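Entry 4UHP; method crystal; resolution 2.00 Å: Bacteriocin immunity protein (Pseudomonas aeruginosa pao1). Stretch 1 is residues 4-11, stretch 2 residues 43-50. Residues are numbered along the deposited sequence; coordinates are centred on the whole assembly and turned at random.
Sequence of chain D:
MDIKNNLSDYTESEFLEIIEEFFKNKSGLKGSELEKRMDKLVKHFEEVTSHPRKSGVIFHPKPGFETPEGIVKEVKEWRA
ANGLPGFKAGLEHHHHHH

Stretch 1, residues 4-11: KNNLSDYT
Stretch 2 43-50: KHFEEVTS

What kind of surface does stretch 2 offer to stretch 1? Residues 43-49 are helical, continuing a helix that begins earlier in the chain, with backbone bonds such as Glu47 N to Lys43 O at 3.0 Å and Val48 N to His44 O at 3.0 Å. His44 and Val48, one turn apart, point their CA-to-CB bonds toward stretch 1 and carry most of the contact, while Phe45 points away. Lys43 takes no part; its NZ lies 3.5 Å from Glu46 OE1, a salt bridge with a weak hydrogen bond. In all, 273 Å² is buried between the stretches, both sides summed.

How does His44 engage its partners? With chi1 t (174°) and chi2 72°, its ring reaches stretch 1 edge first. NE2 and Tyr10 OH form a hydrogen bond of 2.8 Å in which either could be the donor. Tyr10, phi/psi -99/139, points toward the helix with chi1 m (-74°) and chi2 -78°, bringing its hydroxyl to the imidazole. The two rings meet rim to rim, centroids 5.8 Å apart and planes at 66°, so neither covers the other's face. Near the imidazole plane, Lys4 O approaches His44 CE1 at 3.0 Å, a close contact with a polarised ring carbon.

What does Val48 pack against? Its CA lies 5.2 Å from that of Leu7, which sets the register. Its chi1 m (-64°) places CG1 3.7 Å from Asn5 O and CG2 4.4 Å from Leu7 CD1. Leu7 points toward the helix with chi1 t (-174°) and chi2 off-rotamer at 105°; its CB is 3.5 Å from Val48 O. Both residues are buried, and their compact apolar side chains suit this place. A water joins the backbones, accepting from Leu7 N at 2.8 Å and donating to Val48 O at 2.7 Å.

How is the contact finished at Thr49, and what shapes the facing loop? Thr49 points away at CB, but with chi1 p (67°) its CG2 comes within 4.0 Å of Leu7 CD1, while OG1 donates to Phe45 O at 2.8 Å. Ser50 then leaves helical geometry at phi/psi 58/22. Residues 7-9 have helical phi/psi without the regular bonds, and of these Leu7 contacts Val48; Tyr10 N bonds to Leu7 O at 2.8 Å. Asp9 OD2 accepts from Asn6 N at 2.8 Å and Asn6 ND2 at 3.2 Å, linking the residues on either side of Leu7 and Ser8 in the sequence.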

# COMPACT_ATOMS: atom_id res chain seq x y z
N LYS D 4 -6.11 24.07 -0.71
CA LYS D 4 -6.72 23.17 -1.68
C LYS D 4 -5.84 22.97 -2.91
O LYS D 4 -5.44 21.85 -3.21
CB LYS D 4 -8.09 23.70 -2.10
N ASN D 5 -5.54 24.06 -3.61
CA ASN D 5 -4.74 23.98 -4.83
C ASN D 5 -3.24 23.92 -4.56
O ASN D 5 -2.51 23.19 -5.24
CB ASN D 5 -5.05 25.18 -5.74
CG ASN D 5 -6.49 25.21 -6.20
OD1 ASN D 5 -7.15 24.17 -6.29
ND2 ASN D 5 -6.99 26.40 -6.49
N ASN D 6 -2.79 24.68 -3.57
CA ASN D 6 -1.37 24.71 -3.20
C ASN D 6 -1.17 24.46 -1.72
O ASN D 6 -2.12 24.53 -0.93
CB ASN D 6 -0.75 26.05 -3.59
CG ASN D 6 -1.05 26.45 -5.02
OD1 ASN D 6 -0.39 26.00 -5.96
ND2 ASN D 6 -2.05 27.30 -5.20
N LEU D 7 0.07 24.18 -1.32
CA LEU D 7 0.38 23.91 0.08
C LEU D 7 0.21 25.17 0.92
O LEU D 7 -0.23 25.10 2.07
CB LEU D 7 1.81 23.39 0.24
CG LEU D 7 2.12 22.96 1.67
CD1 LEU D 7 2.12 21.44 1.79
CD2 LEU D 7 3.41 23.56 2.19
N SER D 8 0.54 26.32 0.33
CA SER D 8 0.43 27.60 1.02
C SER D 8 -1.03 27.96 1.28
O SER D 8 -1.32 28.88 2.05
CB SER D 8 1.11 28.70 0.20
OG SER D 8 0.59 28.76 -1.11
N ASP D 9 -1.95 27.25 0.64
CA ASP D 9 -3.38 27.42 0.91
C ASP D 9 -3.77 26.70 2.20
O ASP D 9 -4.86 26.91 2.73
CB ASP D 9 -4.23 26.91 -0.26
CG ASP D 9 -3.98 27.68 -1.55
OD1 ASP D 9 -3.76 28.91 -1.49
OD2 ASP D 9 -4.02 27.06 -2.63
N TYR D 10 -2.87 25.85 2.69
CA TYR D 10 -3.10 25.10 3.92
C TYR D 10 -2.42 25.73 5.12
O TYR D 10 -1.28 26.19 5.04
CB TYR D 10 -2.58 23.66 3.78
CG TYR D 10 -3.42 22.74 2.92
CD1 TYR D 10 -4.59 22.18 3.42
CD2 TYR D 10 -3.03 22.41 1.63
CE1 TYR D 10 -5.35 21.32 2.65
CE2 TYR D 10 -3.79 21.55 0.86
CZ TYR D 10 -4.95 21.01 1.37
OH TYR D 10 -5.71 20.16 0.60
N THR D 11 -3.12 25.75 6.26
CA THR D 11 -2.45 25.97 7.53
C THR D 11 -1.87 24.63 7.95
O THR D 11 -2.29 23.59 7.42
CB THR D 11 -3.39 26.52 8.61
OG1 THR D 11 -4.29 25.49 9.03
CG2 THR D 11 -4.17 27.71 8.08
N LYS D 43 -2.15 11.21 -4.05
CA LYS D 43 -1.68 11.92 -5.23
C LYS D 43 -1.78 13.42 -5.01
O LYS D 43 -0.99 14.18 -5.57
CB LYS D 43 -2.47 11.48 -6.46
CG LYS D 43 -2.34 9.99 -6.76
CD LYS D 43 -0.91 9.50 -6.51
CE LYS D 43 -0.62 8.17 -7.18
NZ LYS D 43 0.74 8.16 -7.78
N HIS D 44 -2.73 13.84 -4.19
CA HIS D 44 -2.83 15.25 -3.80
C HIS D 44 -1.65 15.64 -2.92
O HIS D 44 -1.07 16.72 -3.08
CB HIS D 44 -4.14 15.52 -3.07
CG HIS D 44 -4.25 16.91 -2.52
ND1 HIS D 44 -4.43 18.01 -3.32
CD2 HIS D 44 -4.18 17.37 -1.25
CE1 HIS D 44 -4.49 19.09 -2.57
NE2 HIS D 44 -4.34 18.73 -1.31
N PHE D 45 -1.30 14.77 -1.98
CA PHE D 45 -0.14 14.96 -1.11
C PHE D 45 1.12 15.18 -1.94
O PHE D 45 1.85 16.16 -1.73
CB PHE D 45 0.04 13.76 -0.18
CG PHE D 45 1.26 13.84 0.69
CD1 PHE D 45 1.20 14.43 1.94
CD2 PHE D 45 2.47 13.31 0.27
CE1 PHE D 45 2.32 14.51 2.75
CE2 PHE D 45 3.60 13.38 1.07
CZ PHE D 45 3.52 13.98 2.31
N GLU D 46 1.37 14.28 -2.87
CA GLU D 46 2.54 14.36 -3.74
C GLU D 46 2.54 15.63 -4.58
O GLU D 46 3.58 16.22 -4.85
CB GLU D 46 2.62 13.12 -4.64
CG GLU D 46 2.63 11.82 -3.87
CD GLU D 46 2.60 10.60 -4.76
OE1 GLU D 46 2.21 10.73 -5.95
OE2 GLU D 46 2.95 9.51 -4.27
N GLU D 47 1.35 16.04 -5.00
CA GLU D 47 1.20 17.21 -5.86
C GLU D 47 1.56 18.51 -5.15
O GLU D 47 2.35 19.30 -5.66
CB GLU D 47 -0.23 17.29 -6.40
CG GLU D 47 -0.52 18.54 -7.21
CD GLU D 47 -1.96 18.61 -7.67
OE1 GLU D 47 -2.66 17.57 -7.60
OE2 GLU D 47 -2.40 19.70 -8.09
N VAL D 48 0.99 18.72 -3.97
CA VAL D 48 1.13 20.01 -3.29
C VAL D 48 2.44 20.15 -2.52
O VAL D 48 2.93 21.26 -2.33
CB VAL D 48 -0.04 20.26 -2.32
CG1 VAL D 48 -1.35 20.37 -3.09
CG2 VAL D 48 -0.13 19.17 -1.26
N THR D 49 3.02 19.03 -2.07
CA THR D 49 4.27 19.09 -1.33
C THR D 49 5.48 19.12 -2.25
O THR D 49 6.52 19.67 -1.91
CB THR D 49 4.43 17.90 -0.36
OG1 THR D 49 4.58 16.69 -1.11
CG2 THR D 49 3.23 17.80 0.58
N SER D 50 5.33 18.49 -3.42
CA SER D 50 6.41 18.32 -4.39
C SER D 50 7.61 17.58 -3.80
O SER D 50 8.73 17.69 -4.30
CB SER D 50 6.86 19.68 -4.95
OG SER D 50 5.88 20.25 -5.79
O HOH W 1 2.30 23.80 -3.04